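Local coordinates for protein serpin B4 (PDB 4ZK0) that probably inhibits proteases as a member of the serpin family, offering its reactive centre loop as bait and taking it into a beta-sheet, at residues S30-T35 with N178-K183; K106-K111 with E132-A137; T217-A222 with V280-P285. All coordinates share one frame; numbering follows the deposited sequence.

Interaction 1: S30-T35 with N178-K183; sequences SPISIT and NAIYFK
Ser33 OG is gripped from two quarters: Asn178 ND2 comes within 2.8 Å of it in a weak, bent hydrogen bond (141° at the hydrogen), and Thr347 OG1 of strand 340-351 bonds to the same oxygen. The amide of Asn178 stands up from its strand with CG anti to the backbone N (chi1 178°), which carries ND2 onto the hydroxyl and to 3.1 Å from Ser33 CB. One turn earlier, Ser30 caps the helix: Ser30 OG accepts from Ser33 N at 3.3 Å and also bonds to the backbone carbonyl of Leu382. Ile180 touches the start of the helix with both of its branches. Its CG2 methyl lies 3.5 Å from Ser30 OG, while the other arm reaches onward until CD1 meets Ile32 CG2 at 3.6 Å, the two isoleucines crossing at about a right angle. Ser30 OG is thus buried against a methyl yet has two hydrogen-bond partners, whereas Ser33 nears Ile180 CG2 through CB. Ser30 N is further tied to His330, and Asn178 pairs through its backbone with Thr347. Helix 31-42 starts here against strand 174-185, running roughly opposite to it (156° between the short axes). Serines at the start of this helix, an asparagine on this strand and a nearby histidine are the hallmarks of the serpin shutter region, behind the centre of beta-sheet A.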
# COMPACT_ATOMS: atom_id res chain seq x y z
N SER A 30 1.37 0.73 -0.67
CA SER A 30 0.36 -0.16 -0.15
C SER A 30 0.18 0.07 1.34
O SER A 30 1.04 -0.37 2.13
CB SER A 30 0.69 -1.65 -0.37
OG SER A 30 -0.37 -2.46 0.16
N PRO A 31 -0.89 0.81 1.71
CA PRO A 31 -1.15 1.03 3.10
C PRO A 31 -1.39 -0.28 3.86
O PRO A 31 -0.91 -0.44 4.99
CB PRO A 31 -2.39 1.94 3.11
CG PRO A 31 -3.05 1.71 1.80
CD PRO A 31 -1.92 1.41 0.86
N ILE A 32 -2.10 -1.22 3.24
CA ILE A 32 -2.38 -2.51 3.88
C ILE A 32 -1.12 -3.32 4.21
O ILE A 32 -1.07 -3.99 5.23
CB ILE A 32 -3.46 -3.29 3.10
CG1 ILE A 32 -4.12 -4.33 4.01
CG2 ILE A 32 -2.89 -3.94 1.86
CD1 ILE A 32 -4.77 -3.70 5.24
N SER A 33 -0.10 -3.25 3.34
CA SER A 33 1.17 -3.89 3.55
C SER A 33 1.85 -3.35 4.81
O SER A 33 2.34 -4.10 5.67
CB SER A 33 2.05 -3.64 2.32
OG SER A 33 3.38 -4.09 2.51
N ILE A 34 1.82 -2.04 4.93
CA ILE A 34 2.46 -1.36 6.07
C ILE A 34 1.73 -1.67 7.37
O ILE A 34 2.35 -1.98 8.43
CB ILE A 34 2.50 0.15 5.84
CG1 ILE A 34 3.32 0.44 4.56
CG2 ILE A 34 3.19 0.83 7.01
CD1 ILE A 34 3.17 1.85 4.00
N THR A 35 0.41 -1.59 7.28
CA THR A 35 -0.47 -1.98 8.38
C THR A 35 -0.23 -3.40 8.86
O THR A 35 -0.17 -3.64 10.04
CB THR A 35 -1.95 -1.74 7.99
OG1 THR A 35 -2.14 -0.35 7.92
CG2 THR A 35 -2.92 -2.23 9.06
N ASN A 178 6.08 -7.89 5.01
CA ASN A 178 4.83 -8.10 4.29
C ASN A 178 5.10 -7.87 2.84
O ASN A 178 5.76 -6.89 2.46
CB ASN A 178 3.74 -7.15 4.74
CG ASN A 178 2.50 -7.36 3.95
OD1 ASN A 178 1.63 -8.21 4.29
ND2 ASN A 178 2.38 -6.63 2.88
N ALA A 179 4.60 -8.77 2.02
CA ALA A 179 4.56 -8.58 0.57
C ALA A 179 3.12 -8.68 0.13
O ALA A 179 2.43 -9.53 0.63
CB ALA A 179 5.39 -9.67 -0.07
N ILE A 180 2.69 -7.85 -0.83
CA ILE A 180 1.40 -7.91 -1.47
C ILE A 180 1.61 -7.87 -2.98
O ILE A 180 2.55 -7.18 -3.46
CB ILE A 180 0.44 -6.79 -0.97
CG1 ILE A 180 -0.90 -6.80 -1.69
CG2 ILE A 180 1.04 -5.39 -1.11
CD1 ILE A 180 -1.94 -5.98 -0.97
N TYR A 181 0.83 -8.71 -3.71
CA TYR A 181 0.91 -8.86 -5.16
C TYR A 181 -0.50 -8.89 -5.80
O TYR A 181 -1.44 -9.56 -5.29
CB TYR A 181 1.76 -10.08 -5.59
CG TYR A 181 1.88 -10.18 -7.09
CD1 TYR A 181 2.72 -9.34 -7.78
CD2 TYR A 181 1.05 -11.04 -7.84
CE1 TYR A 181 2.80 -9.37 -9.17
CE2 TYR A 181 1.14 -11.11 -9.22
CZ TYR A 181 2.00 -10.26 -9.87
OH TYR A 181 2.11 -10.28 -11.25
N PHE A 182 -0.69 -8.04 -6.81
CA PHE A 182 -1.93 -8.06 -7.53
C PHE A 182 -1.68 -8.02 -9.03
O PHE A 182 -0.86 -7.25 -9.51
CB PHE A 182 -2.79 -6.88 -7.11
CG PHE A 182 -3.96 -6.65 -8.03
CD1 PHE A 182 -5.08 -7.44 -7.95
CD2 PHE A 182 -3.95 -5.62 -8.92
CE1 PHE A 182 -6.16 -7.26 -8.81
CE2 PHE A 182 -5.02 -5.39 -9.74
CZ PHE A 182 -6.14 -6.22 -9.70
N LYS A 183 -2.38 -8.86 -9.78
CA LYS A 183 -2.42 -8.73 -11.22
C LYS A 183 -3.83 -9.01 -11.72
O LYS A 183 -4.39 -10.02 -11.40
CB LYS A 183 -1.42 -9.68 -11.88
CG LYS A 183 -1.19 -9.36 -13.35
CD LYS A 183 -0.15 -10.25 -14.05
CE LYS A 183 0.22 -9.59 -15.37
NZ LYS A 183 0.52 -10.58 -16.43

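Interaction 2: K106-K111 with E132-A137; sequences KLFGEK and ESVDFA
Lys106 and Glu132 reach across to each other on one face of the sheet, and the lysine also brushes the Phe108 ring. Lys106 NZ forms a salt bridge with Glu132 OE1 (2.9 Å), approaching from above the carboxylate plane, 49° out of it. Lys106 leaves the strand with CG anti to the backbone N, which lays CG over a face of the Phe108 ring; the bend at chi2 then sends the amine toward the glutamate, and the same amine makes a cation-pi contact with Trp150. Phe108 and Glu132 lie side by side and point the same way, ring and carboxylate planes 71° apart, while Val134 CG1 meets the ring of Phe108 at its edge (4.0 Å). This face lies under helix 140-154, whose Ile147 touches Phe108. Leu107 packs instead on helix 117-127, the connection in the beta-alpha-beta crossover that makes strands 99-110 and 130-134 parallel neighbours at the margin of serpin sheet A. Their ladder is knit by Glu132 N to Leu107 O (2.7 Å), Gly109 N to Glu132 O (2.9 Å), Val134 N to Gly109 O and Lys111 N to Val134 O. Beyond it the chain of 132-137 turns back through an inverse gamma turn centred on Asp135. Phe136 thereby comes to rest with Val134 CG2 over the centre of one ring face, while Phe108 O and Glu110 CB sit at the ring edge. Glu110 curls at chi2 (45°), bringing OE1 to 3.1 Å from Ala137 N, a donor that meets it from above the carboxylate plane; Glu110 OE2 bonds to Thr112. Asp135 OD1 stands 4.0 Å from Glu110 OE1, a like-charge approach probably eased by the N-H of Asn138, which bonds to the aspartate.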
# COMPACT_ATOMS: atom_id res chain seq x y z
N LYS A 106 5.97 -12.75 6.63
CA LYS A 106 7.04 -13.63 7.05
C LYS A 106 7.89 -12.97 8.19
O LYS A 106 8.07 -11.75 8.26
CB LYS A 106 7.89 -13.94 5.81
CG LYS A 106 8.96 -14.97 6.06
CD LYS A 106 9.13 -15.90 4.90
CE LYS A 106 10.10 -16.95 5.33
NZ LYS A 106 10.34 -17.85 4.18
N LEU A 107 8.37 -13.79 9.10
CA LEU A 107 9.36 -13.34 10.09
C LEU A 107 10.68 -14.04 9.77
O LEU A 107 10.68 -15.27 9.66
CB LEU A 107 8.96 -13.77 11.51
CG LEU A 107 10.05 -13.69 12.57
CD1 LEU A 107 10.63 -12.30 12.68
CD2 LEU A 107 9.39 -14.08 13.86
N PHE A 108 11.74 -13.27 9.56
CA PHE A 108 13.07 -13.78 9.45
C PHE A 108 13.77 -13.47 10.78
O PHE A 108 13.98 -12.32 11.12
CB PHE A 108 13.80 -13.12 8.26
CG PHE A 108 13.24 -13.47 6.89
CD1 PHE A 108 13.69 -14.58 6.21
CD2 PHE A 108 12.29 -12.67 6.26
CE1 PHE A 108 13.19 -14.90 4.92
CE2 PHE A 108 11.77 -12.99 5.01
CZ PHE A 108 12.23 -14.12 4.34
N GLY A 109 14.05 -14.49 11.59
CA GLY A 109 14.84 -14.26 12.82
C GLY A 109 16.25 -14.83 12.78
O GLY A 109 16.51 -15.87 12.14
N GLU A 110 17.15 -14.15 13.47
CA GLU A 110 18.50 -14.66 13.81
C GLU A 110 18.42 -16.05 14.36
O GLU A 110 17.64 -16.29 15.31
CB GLU A 110 19.16 -13.73 14.83
CG GLU A 110 20.35 -14.33 15.61
CD GLU A 110 21.36 -15.10 14.77
OE1 GLU A 110 21.63 -14.68 13.64
OE2 GLU A 110 21.89 -16.13 15.24
N LYS A 111 19.13 -17.00 13.74
CA LYS A 111 18.95 -18.42 14.14
C LYS A 111 19.20 -18.66 15.63
O LYS A 111 18.60 -19.55 16.19
CB LYS A 111 19.76 -19.46 13.31
CG LYS A 111 21.09 -18.99 12.78
CD LYS A 111 22.10 -20.08 12.43
CE LYS A 111 21.46 -21.31 11.82
NZ LYS A 111 22.57 -22.21 11.36
N GLU A 132 11.04 -17.97 9.29
CA GLU A 132 12.26 -18.60 8.90
C GLU A 132 13.37 -18.11 9.79
O GLU A 132 13.34 -17.01 10.27
CB GLU A 132 12.54 -18.33 7.44
CG GLU A 132 13.74 -19.05 6.89
CD GLU A 132 13.80 -19.06 5.35
OE1 GLU A 132 12.78 -19.40 4.73
OE2 GLU A 132 14.88 -18.75 4.79
N SER A 133 14.37 -18.93 10.01
CA SER A 133 15.54 -18.40 10.70
C SER A 133 16.72 -18.29 9.77
O SER A 133 16.86 -19.08 8.85
CB SER A 133 15.84 -19.19 11.96
OG SER A 133 16.24 -20.48 11.71
N VAL A 134 17.50 -17.23 9.98
CA VAL A 134 18.66 -16.93 9.16
C VAL A 134 19.84 -16.52 10.01
O VAL A 134 19.70 -16.14 11.17
CB VAL A 134 18.38 -15.78 8.15
CG1 VAL A 134 17.25 -16.15 7.20
CG2 VAL A 134 18.14 -14.47 8.84
N ASP A 135 21.01 -16.50 9.38
CA ASP A 135 22.24 -16.19 10.08
C ASP A 135 22.62 -14.76 9.91
O ASP A 135 23.56 -14.41 9.18
CB ASP A 135 23.35 -17.11 9.58
CG ASP A 135 24.55 -17.15 10.54
OD1 ASP A 135 24.61 -16.35 11.51
OD2 ASP A 135 25.43 -17.97 10.25
N PHE A 136 21.88 -13.89 10.58
CA PHE A 136 22.28 -12.49 10.61
C PHE A 136 23.67 -12.31 11.27
O PHE A 136 24.47 -11.49 10.79
CB PHE A 136 21.27 -11.65 11.40
CG PHE A 136 19.91 -11.54 10.76
CD1 PHE A 136 19.76 -10.97 9.51
CD2 PHE A 136 18.77 -11.96 11.44
CE1 PHE A 136 18.50 -10.85 8.95
CE2 PHE A 136 17.52 -11.84 10.88
CZ PHE A 136 17.38 -11.31 9.63
N ALA A 137 23.94 -13.06 12.36
CA ALA A 137 25.17 -12.87 13.20
C ALA A 137 26.47 -13.00 12.39
O ALA A 137 27.33 -12.18 12.48
CB ALA A 137 25.17 -13.87 14.40

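Interaction 3: T217-A222 with V280-P285. With ZN (zinc ion), chain B; ZN (zinc ion), chain C.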
# COMPACT_ATOMS: atom_id res chain seq x y z
N THR A 217 -17.01 3.56 -22.90
CA THR A 217 -17.89 2.53 -22.37
C THR A 217 -18.48 3.10 -21.13
O THR A 217 -18.06 4.17 -20.70
CB THR A 217 -17.15 1.20 -22.08
OG1 THR A 217 -16.22 1.37 -20.99
CG2 THR A 217 -16.41 0.69 -23.31
N SER A 218 -19.43 2.41 -20.52
CA SER A 218 -19.99 2.94 -19.28
C SER A 218 -19.32 2.41 -18.02
O SER A 218 -18.90 1.26 -17.92
CB SER A 218 -21.49 2.67 -19.24
OG SER A 218 -21.68 1.45 -19.88
N PHE A 219 -19.31 3.28 -17.02
CA PHE A 219 -18.60 3.07 -15.79
C PHE A 219 -19.39 3.84 -14.77
O PHE A 219 -20.05 4.80 -15.14
CB PHE A 219 -17.21 3.74 -15.83
CG PHE A 219 -16.24 3.14 -16.79
CD1 PHE A 219 -15.58 1.95 -16.49
CD2 PHE A 219 -15.93 3.79 -17.97
CE1 PHE A 219 -14.63 1.41 -17.38
CE2 PHE A 219 -15.00 3.27 -18.86
CZ PHE A 219 -14.36 2.08 -18.57
N HIS A 220 -19.29 3.45 -13.50
CA HIS A 220 -19.70 4.30 -12.43
C HIS A 220 -18.80 5.58 -12.38
O HIS A 220 -17.54 5.49 -12.31
CB HIS A 220 -19.63 3.56 -11.09
CG HIS A 220 -20.48 2.34 -11.03
ND1 HIS A 220 -20.05 1.15 -10.47
CD2 HIS A 220 -21.73 2.10 -11.48
CE1 HIS A 220 -21.00 0.24 -10.57
NE2 HIS A 220 -22.03 0.79 -11.19
N PHE A 221 -19.48 6.73 -12.33
CA PHE A 221 -18.94 8.06 -12.54
C PHE A 221 -19.63 9.05 -11.59
O PHE A 221 -20.83 8.93 -11.40
CB PHE A 221 -19.19 8.51 -13.98
CG PHE A 221 -18.84 9.96 -14.24
CD1 PHE A 221 -17.58 10.33 -14.64
CD2 PHE A 221 -19.79 10.95 -14.13
CE1 PHE A 221 -17.26 11.63 -14.91
CE2 PHE A 221 -19.48 12.27 -14.39
CZ PHE A 221 -18.20 12.62 -14.76
N ALA A 222 -18.90 9.98 -10.98
CA ALA A 222 -19.52 11.19 -10.37
C ALA A 222 -18.72 12.43 -10.62
O ALA A 222 -17.45 12.37 -10.62
CB ALA A 222 -19.69 11.02 -8.87
N VAL A 280 -18.60 6.97 -20.71
CA VAL A 280 -17.48 7.83 -20.46
C VAL A 280 -16.46 7.57 -21.54
O VAL A 280 -16.14 6.44 -21.81
CB VAL A 280 -16.87 7.58 -19.08
CG1 VAL A 280 -15.72 8.55 -18.85
CG2 VAL A 280 -17.95 7.77 -18.03
N ASP A 281 -16.02 8.66 -22.17
CA ASP A 281 -14.85 8.64 -23.00
C ASP A 281 -13.62 8.73 -22.06
O ASP A 281 -13.21 9.82 -21.61
CB ASP A 281 -14.89 9.83 -23.99
CG ASP A 281 -13.72 9.81 -24.95
OD1 ASP A 281 -13.27 8.71 -25.30
OD2 ASP A 281 -13.26 10.88 -25.35
N LEU A 282 -13.04 7.57 -21.81
CA LEU A 282 -11.98 7.43 -20.88
C LEU A 282 -10.69 7.38 -21.62
O LEU A 282 -10.49 6.49 -22.44
CB LEU A 282 -12.17 6.17 -20.09
CG LEU A 282 -11.02 5.75 -19.18
CD1 LEU A 282 -10.72 6.73 -18.07
CD2 LEU A 282 -11.32 4.39 -18.61
N HIS A 283 -9.82 8.34 -21.29
CA HIS A 283 -8.46 8.35 -21.77
C HIS A 283 -7.59 8.14 -20.54
O HIS A 283 -7.57 8.97 -19.61
CB HIS A 283 -8.12 9.70 -22.39
CG HIS A 283 -8.77 9.96 -23.71
ND1 HIS A 283 -8.29 10.91 -24.59
CD2 HIS A 283 -9.83 9.38 -24.31
CE1 HIS A 283 -9.05 10.93 -25.66
NE2 HIS A 283 -9.99 10.01 -25.53
N LEU A 284 -6.89 7.02 -20.51
CA LEU A 284 -6.05 6.68 -19.37
C LEU A 284 -4.65 6.29 -19.89
O LEU A 284 -4.52 5.41 -20.75
CB LEU A 284 -6.68 5.52 -18.61
CG LEU A 284 -5.98 5.07 -17.33
CD1 LEU A 284 -6.19 6.02 -16.14
CD2 LEU A 284 -6.42 3.67 -16.96
N PRO A 285 -3.62 6.93 -19.40
CA PRO A 285 -2.27 6.59 -19.85
C PRO A 285 -1.80 5.16 -19.48
O PRO A 285 -2.16 4.61 -18.42
CB PRO A 285 -1.39 7.60 -19.13
CG PRO A 285 -2.14 8.06 -17.98
CD PRO A 285 -3.60 7.86 -18.26
ZN ZN B . -11.70 9.43 -26.65
ZN ZN C . -23.11 -0.56 -12.45
O HOH W 1 -11.91 7.26 -27.41
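Thr217 and Val280 form an antiparallel hydrogen-bonded pair, Val280 N to Thr217 O at 2.9 Å and Thr217 N to Val280 O at 3.2 Å, from which the two segments swing apart with their short axes nearly perpendicular (88°). The pairing of strands 206-224 and 276-294 goes on past Val280 through Phe219 with Thr278 and Phe221 with Arg276. Phe219, Phe221, Val280 and Leu282 make up the apolar side of the contact. Phe219 has CG beside the backbone N and anti to the carbonyl carbon (chi1 -67°), a setting that turns the rim of its ring to Val280, with CD2 4.1 Å from Val280 CB near the ring plane. The far end of the same ring meets Leu282, CZ lying 3.8 Å from Leu282 CD2, and both aliphatic side chains cross the phenylalanine at about a right angle. Phe221 touches Val280 CG2 obliquely. Leu232 of strand 229-235 packs against Phe219, Phe221 and Leu282, while Phe363 touches Val280 and Leu282. His220 and Asp281 point away from this apolar group and bind metal. One zinc ion is held by both carboxylate oxygens of Asp281, unequally, OD1 at 2.2 Å and OD2 at 2.5 Å, together with His283 NE2 at 2.1 Å and a water. His364 stacks on His283 and hydrogen-bonds Asp281 OD2, bracing this site. The second zinc ion is bound by His220 NE2 and by Glu277, with Glu233 fixing the histidine through ND1. The chemistry is therefore divided: aromatic and branched aliphatic groups bury the junction of the two strands, while His220 and Asp281, directed away from it, and His283 farther along the strand supply ligands to zinc.

Overall arrangement
Interaction 1 lies near the middle of the molecule, its centre about 5 Å from that of the chain, with interactions 2 and 3 toward opposite ends, their centres about 48 Å apart. Interaction 2 is nested in the loop that interaction 1 closes, and interaction 3 follows both along the chain. Interactions 1 and 2 share a sheet through the neighbouring strands 174-185 and 99-110; their centres are 22 Å apart. Interaction 3, its centre 27 Å from that of interaction 1, joins strands 206-224 and 276-294 on the other side of the molecule from interaction 2. Strand 340-351 is paired between 174-185 and 325-336, consistent with the loop-inserted serpin state, so interaction 1 sits directly behind the site of insertion.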